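Local coordinates for protein uronate isomerase (Caulobacter crescentus, PDB 2Q01) that interconverts D-glucuronate with D-fructuronate, and D-galacturonate with D-tagaturonate, as an isomerase of pentose and glucuronate metabolism, at residues P65-F70 with S386-D391; H313-V318 with H324-G329. All blocks are in the same frame, centred on the assembly; numbering follows the deposited sequence.

Interaction 1. Residues P65-F70 with S386-D391; sequences PDHYLF and SWWFHD
The rings of H67, Y68 and W388 form an aromatic cluster between the start of helix 67-74 and the loop 386-391. Neither ring of the helix stacks on the indole. The H67 ring is turned 68° from the five-membered ring of W388, and the edge of the imidazole does the touching, with H67 CE1 3.8 Å from W388 NE1. Y68 also approaches the indole at a slant; its OH lies 3.5 Å from W388 CD1. F389 packs on one face of the indole, and W388 CD1 stands 3.6 Å above the F389 ring plane, over its centre. W388 CE3 lies over one face of the W387 ring, toward its rim.

The direct polar link is a hydrogen bond of 3.0 Å from Y68 OH to W388 O. The oxygen lies at the edge of the phenol ring, near its plane. On the acceptor's side the approach is poor, as the donor stands 49° out of the carbonyl plane. Water 1 makes a second link, in plane at the edges of the H67 and W388 rings. It accepts from W388 NE1 at 3.0 Å and lies 2.8 Å from H67 ND1. With chi1 at 58°, H67 CG sits between the backbone N and the carbonyl carbon, which carries the imidazole toward the indole and the water. A phenylalanine in place of Y68 would probably leave W388 O without this bond, with water 1 as the remaining polar link across the two segments.

R428 makes a cation-pi contact with Y68. In this TIM-barrel family the loop follows the parallel strand 381-383 and leads into helix 393-407, on which S386 and D391 pack. L69, from helix 67-74, and D391 both reach helix 114-126.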
loop_
_atom_site.group_PDB
_atom_site.type_symbol
_atom_site.label_atom_id
_atom_site.label_comp_id
_atom_site.label_asym_id
_atom_site.label_seq_id
_atom_site.Cartn_x
_atom_site.Cartn_y
_atom_site.Cartn_z
ATOM N N PRO B 65 24.151 21.436 3.949
ATOM C CA PRO B 65 23.580 21.124 2.637
ATOM C C PRO B 65 22.606 19.930 2.593
ATOM O O PRO B 65 22.032 19.656 1.534
ATOM C CB PRO B 65 24.819 20.828 1.790
ATOM C CG PRO B 65 25.799 20.258 2.752
ATOM C CD PRO B 65 25.463 20.781 4.130
ATOM N N ASP B 66 22.420 19.230 3.713
ATOM C CA ASP B 66 21.590 18.019 3.722
ATOM C C ASP B 66 20.167 18.274 4.220
ATOM O O ASP B 66 19.941 18.485 5.419
ATOM C CB ASP B 66 22.255 16.893 4.525
ATOM C CG ASP B 66 21.614 15.529 4.277
ATOM O OD1 ASP B 66 21.747 14.646 5.149
ATOM O OD2 ASP B 66 20.983 15.331 3.216
ATOM N N HIS B 67 19.217 18.225 3.284
ATOM C CA HIS B 67 17.813 18.509 3.582
ATOM C C HIS B 67 17.109 17.425 4.398
ATOM O O HIS B 67 16.150 17.726 5.099
ATOM C CB HIS B 67 17.016 18.893 2.317
ATOM C CG HIS B 67 17.029 17.853 1.240
ATOM N ND1 HIS B 67 16.107 16.829 1.182
ATOM C CD2 HIS B 67 17.837 17.691 0.165
ATOM C CE1 HIS B 67 16.355 16.074 0.126
ATOM N NE2 HIS B 67 17.400 16.575 -0.508
ATOM N N TYR B 68 17.601 16.185 4.323
ATOM C CA TYR B 68 17.123 15.086 5.178
ATOM C C TYR B 68 17.283 15.421 6.661
ATOM O O TYR B 68 16.435 15.058 7.486
ATOM C CB TYR B 68 17.900 13.796 4.898
ATOM C CG TYR B 68 17.526 13.068 3.631
ATOM C CD1 TYR B 68 18.095 13.420 2.405
ATOM C CD2 TYR B 68 16.624 12.004 3.659
ATOM C CE1 TYR B 68 17.760 12.745 1.234
ATOM C CE2 TYR B 68 16.283 11.320 2.495
ATOM C CZ TYR B 68 16.855 11.696 1.287
ATOM O OH TYR B 68 16.525 11.025 0.133
ATOM N N LEU B 69 18.374 16.114 6.984
ATOM C CA LEU B 69 18.693 16.464 8.361
ATOM C C LEU B 69 17.922 17.675 8.863
ATOM O O LEU B 69 17.247 17.580 9.889
ATOM C CB LEU B 69 20.204 16.658 8.554
ATOM C CG LEU B 69 21.096 15.425 8.353
ATOM C CD1 LEU B 69 22.518 15.735 8.777
ATOM C CD2 LEU B 69 20.576 14.186 9.090
ATOM N N PHE B 70 17.999 18.801 8.153
ATOM C CA PHE B 70 17.318 20.000 8.646
ATOM C C PHE B 70 15.780 19.974 8.590
ATOM O O PHE B 70 15.135 20.700 9.335
ATOM C CB PHE B 70 17.944 21.332 8.167
ATOM C CG PHE B 70 17.921 21.564 6.673
ATOM C CD1 PHE B 70 19.111 21.560 5.952
ATOM C CD2 PHE B 70 16.738 21.873 6.002
ATOM C CE1 PHE B 70 19.120 21.805 4.579
ATOM C CE2 PHE B 70 16.734 22.114 4.627
ATOM C CZ PHE B 70 17.926 22.085 3.917
ATOM N N SER B 386 14.008 2.124 -5.005
ATOM C CA SER B 386 13.185 2.986 -4.178
ATOM C C SER B 386 13.899 4.317 -3.946
ATOM O O SER B 386 15.102 4.356 -3.679
ATOM C CB SER B 386 12.819 2.298 -2.868
ATOM O OG SER B 386 13.969 1.767 -2.240
ATOM N N TRP B 387 13.145 5.403 -4.079
ATOM C CA TRP B 387 13.723 6.725 -4.231
ATOM C C TRP B 387 13.312 7.660 -3.082
ATOM O O TRP B 387 12.202 7.555 -2.549
ATOM C CB TRP B 387 13.346 7.254 -5.633
ATOM C CG TRP B 387 13.577 8.719 -5.922
ATOM C CD1 TRP B 387 14.679 9.464 -5.611
ATOM C CD2 TRP B 387 12.689 9.598 -6.627
ATOM N NE1 TRP B 387 14.515 10.757 -6.041
ATOM C CE2 TRP B 387 13.306 10.867 -6.675
ATOM C CE3 TRP B 387 11.428 9.437 -7.222
ATOM C CZ2 TRP B 387 12.704 11.973 -7.290
ATOM C CZ3 TRP B 387 10.825 10.539 -7.826
ATOM C CH2 TRP B 387 11.464 11.790 -7.849
ATOM N N TRP B 388 14.251 8.518 -2.681
ATOM C CA TRP B 388 14.022 9.638 -1.757
ATOM C C TRP B 388 13.669 9.198 -0.339
ATOM O O TRP B 388 14.543 8.806 0.436
ATOM C CB TRP B 388 12.945 10.575 -2.310
ATOM C CG TRP B 388 13.059 12.011 -1.918
ATOM C CD1 TRP B 388 13.454 12.519 -0.710
ATOM C CD2 TRP B 388 12.729 13.134 -2.736
ATOM N NE1 TRP B 388 13.409 13.891 -0.737
ATOM C CE2 TRP B 388 12.962 14.295 -1.969
ATOM C CE3 TRP B 388 12.260 13.272 -4.050
ATOM C CZ2 TRP B 388 12.748 15.580 -2.473
ATOM C CZ3 TRP B 388 12.047 14.547 -4.550
ATOM C CH2 TRP B 388 12.292 15.685 -3.762
ATOM N N PHE B 389 12.383 9.278 -0.011
ATOM C CA PHE B 389 11.873 8.909 1.305
ATOM C C PHE B 389 11.852 7.394 1.482
ATOM O O PHE B 389 11.864 6.892 2.610
ATOM C CB PHE B 389 10.460 9.471 1.505
ATOM C CG PHE B 389 10.375 10.965 1.364
ATOM C CD1 PHE B 389 9.939 11.546 0.174
ATOM C CD2 PHE B 389 10.738 11.794 2.418
ATOM C CE1 PHE B 389 9.871 12.924 0.046
ATOM C CE2 PHE B 389 10.667 13.176 2.299
ATOM C CZ PHE B 389 10.230 13.743 1.115
ATOM N N HIS B 390 11.811 6.680 0.357
ATOM C CA HIS B 390 11.752 5.222 0.347
ATOM C C HIS B 390 13.132 4.600 0.135
ATOM O O HIS B 390 13.274 3.386 0.073
ATOM C CB HIS B 390 10.761 4.744 -0.709
ATOM C CG HIS B 390 9.488 5.534 -0.741
ATOM N ND1 HIS B 390 8.606 5.569 0.317
ATOM C CD2 HIS B 390 8.951 6.320 -1.703
ATOM C CE1 HIS B 390 7.582 6.342 0.009
ATOM N NE2 HIS B 390 7.765 6.809 -1.212
ATOM N N ASP B 391 14.142 5.455 0.030
ATOM C CA ASP B 391 15.538 5.039 0.029
ATOM C C ASP B 391 15.948 4.803 1.496
ATOM O O ASP B 391 16.498 5.685 2.171
ATOM C CB ASP B 391 16.377 6.121 -0.671
ATOM C CG ASP B 391 17.874 5.908 -0.538
ATOM O OD1 ASP B 391 18.344 4.748 -0.538
ATOM O OD2 ASP B 391 18.587 6.929 -0.436
HETATM O O HOH W 1 13.552 15.733 1.657
#

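Interaction 2. Residues H313-V318 with H324-G329; sequences HRNHNV and HGRDKG
N315 and R326 meet at about a right angle and make the main packing of this contact. N315 ND2 lies over the centre of the R326 guanidinium, 3.3 Å from R326 CZ. The amide plane is turned 85° from the guanidinium, so the amide stands upright on the face. A bend at chi3 (138°) turns the end of R326 beneath it. The other branch, N315 OD1, rests 3.4 Å from R326 CG. R314 adds a looser touch at the guanidinium edge, with its CD 4.0 Å from R326 NH1.

No direct hydrogen bond crosses the contact; waters do that work. Water 2 donates to N315 OD1 and to G325 O, at 2.8 Å in each case. Water 3 lies 3.0 Å from N315 OD1 and accepts from D327 N at 3.1 Å. The backbone N of N315 is held by D331, just beyond the second segment.

R326 has its strongest partner outside the segments: NH2 forms a salt bridge with E208. R314 has a long, weak ion pair with D331. R314 NE and R326 NH1 stay 5.1 Å apart. E208 probably offsets part of the positive charge that R314, R326 and the nearby R209 bring together. The contact thus holds the two loops flanking helix 318-323 together by amide-on-guanidinium packing and two water bridges, at the protein surface.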
loop_
_atom_site.group_PDB
_atom_site.type_symbol
_atom_site.label_atom_id
_atom_site.label_comp_id
_atom_site.label_asym_id
_atom_site.label_seq_id
_atom_site.Cartn_x
_atom_site.Cartn_y
_atom_site.Cartn_z
ATOM N N HIS B 313 5.522 17.070 -5.515
ATOM C CA HIS B 313 4.945 18.393 -5.302
ATOM C C HIS B 313 6.041 19.276 -4.739
ATOM O O HIS B 313 6.217 19.353 -3.522
ATOM C CB HIS B 313 3.804 18.314 -4.294
ATOM C CG HIS B 313 2.924 19.522 -4.268
ATOM N ND1 HIS B 313 3.373 20.764 -3.877
ATOM C CD2 HIS B 313 1.611 19.671 -4.558
ATOM C CE1 HIS B 313 2.382 21.632 -3.950
ATOM N NE2 HIS B 313 1.299 20.992 -4.355
ATOM N N ARG B 314 6.773 19.942 -5.622
ATOM C CA ARG B 314 7.911 20.746 -5.207
ATOM C C ARG B 314 7.469 22.058 -4.592
ATOM O O ARG B 314 6.438 22.612 -4.980
ATOM C CB ARG B 314 8.879 20.970 -6.375
ATOM C CG ARG B 314 9.425 19.663 -6.935
ATOM C CD ARG B 314 10.614 19.852 -7.853
ATOM N NE ARG B 314 10.958 18.600 -8.533
ATOM C CZ ARG B 314 11.751 17.654 -8.033
ATOM N NH1 ARG B 314 12.309 17.800 -6.836
ATOM N NH2 ARG B 314 11.990 16.553 -8.737
ATOM N N ASN B 315 8.246 22.516 -3.608
ATOM C CA ASN B 315 8.075 23.811 -2.953
ATOM C C ASN B 315 6.706 23.972 -2.308
ATOM O O ASN B 315 6.030 24.986 -2.492
ATOM C CB ASN B 315 8.392 24.960 -3.926
ATOM C CG ASN B 315 9.730 24.783 -4.621
ATOM O OD1 ASN B 315 10.745 24.503 -3.979
ATOM N ND2 ASN B 315 9.738 24.937 -5.937
ATOM N N HIS B 316 6.316 22.950 -1.550
ATOM C CA HIS B 316 5.016 22.881 -0.884
ATOM C C HIS B 316 4.846 23.977 0.170
ATOM O O HIS B 316 3.753 24.516 0.339
ATOM C CB HIS B 316 4.849 21.498 -0.258
ATOM C CG HIS B 316 3.466 21.204 0.214
ATOM N ND1 HIS B 316 3.043 21.478 1.497
ATOM C CD2 HIS B 316 2.408 20.652 -0.422
ATOM C CE1 HIS B 316 1.782 21.106 1.632
ATOM N NE2 HIS B 316 1.374 20.601 0.482
ATOM N N ASN B 317 5.934 24.301 0.868
ATOM C CA ASN B 317 5.969 25.429 1.788
ATOM C C ASN B 317 6.224 26.690 0.974
ATOM O O ASN B 317 7.332 26.894 0.461
ATOM C CB ASN B 317 7.070 25.222 2.832
ATOM C CG ASN B 317 6.848 26.019 4.114
ATOM O OD1 ASN B 317 6.996 25.482 5.210
ATOM N ND2 ASN B 317 6.517 27.301 3.985
ATOM N N VAL B 318 5.190 27.524 0.856
ATOM C CA VAL B 318 5.244 28.730 0.024
ATOM C C VAL B 318 6.102 29.806 0.690
ATOM O O VAL B 318 6.914 30.454 0.024
ATOM C CB VAL B 318 3.824 29.272 -0.311
ATOM C CG1 VAL B 318 3.899 30.427 -1.299
ATOM C CG2 VAL B 318 2.947 28.165 -0.880
ATOM N N HIS B 324 13.812 31.223 1.404
ATOM C CA HIS B 324 14.994 30.373 1.204
ATOM C C HIS B 324 15.149 29.815 -0.208
ATOM O O HIS B 324 16.269 29.699 -0.709
ATOM C CB HIS B 324 15.013 29.228 2.220
ATOM C CG HIS B 324 15.318 29.667 3.617
ATOM N ND1 HIS B 324 14.405 30.340 4.401
ATOM C CD2 HIS B 324 16.431 29.524 4.374
ATOM C CE1 HIS B 324 14.943 30.594 5.580
ATOM N NE2 HIS B 324 16.171 30.109 5.590
ATOM N N GLY B 325 14.039 29.450 -0.838
ATOM C CA GLY B 325 14.075 28.978 -2.222
ATOM C C GLY B 325 13.835 27.492 -2.392
ATOM O O GLY B 325 13.142 26.866 -1.580
ATOM N N ARG B 326 14.411 26.934 -3.454
ATOM C CA ARG B 326 14.230 25.523 -3.801
ATOM C C ARG B 326 15.080 24.566 -2.958
ATOM O O ARG B 326 16.041 24.991 -2.303
ATOM C CB ARG B 326 14.505 25.308 -5.291
ATOM C CG ARG B 326 13.255 25.369 -6.157
ATOM C CD ARG B 326 13.546 24.888 -7.564
ATOM N NE ARG B 326 12.484 24.035 -8.103
ATOM C CZ ARG B 326 11.429 24.471 -8.786
ATOM N NH1 ARG B 326 10.526 23.607 -9.236
ATOM N NH2 ARG B 326 11.268 25.766 -9.021
ATOM N N ASP B 327 14.701 23.284 -2.985
ATOM C CA ASP B 327 15.411 22.170 -2.318
ATOM C C ASP B 327 15.657 22.348 -0.813
ATOM O O ASP B 327 16.733 22.015 -0.309
ATOM C CB ASP B 327 16.727 21.845 -3.043
ATOM C CG ASP B 327 16.506 21.227 -4.412
ATOM O OD1 ASP B 327 17.087 21.740 -5.392
ATOM O OD2 ASP B 327 15.755 20.230 -4.507
ATOM N N LYS B 328 14.664 22.874 -0.104
ATOM C CA LYS B 328 14.807 23.130 1.329
ATOM C C LYS B 328 14.007 22.141 2.180
ATOM O O LYS B 328 13.682 22.416 3.337
ATOM C CB LYS B 328 14.452 24.588 1.668
ATOM C CG LYS B 328 15.318 25.641 0.955
ATOM C CD LYS B 328 16.807 25.493 1.283
ATOM C CE LYS B 328 17.660 26.384 0.393
ATOM N NZ LYS B 328 19.109 26.048 0.472
ATOM N N GLY B 329 13.708 20.982 1.597
ATOM C CA GLY B 329 13.045 19.903 2.313
ATOM C C GLY B 329 11.539 20.026 2.402
ATOM O O GLY B 329 10.916 19.468 3.301
HETATM O O HOH W 2 11.058 25.017 -1.234
HETATM O O HOH W 3 12.429 22.102 -4.649
#

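Following the chain from the N terminus, the first of the four segments opens helix 67-74, whose opening residues meet the 386-391 loop more than 300 residues later. Interaction 1 closes that long loop. Interaction 2 is nested inside it and closes a short one, bringing together the two ends of helix 318-323 between the antiparallel strands 312-313 and 332-333. The centres are 14 Å apart, and the contacts touch directly. F70 CE2 packs 3.3 Å from K328 O, and W388 CH2 lies 3.7 Å from R314 NH1. Helix 67-74, the helical connection between those two strands and the loop after strand 381-383 are thereby joined. Both contacts also reach the second subunit.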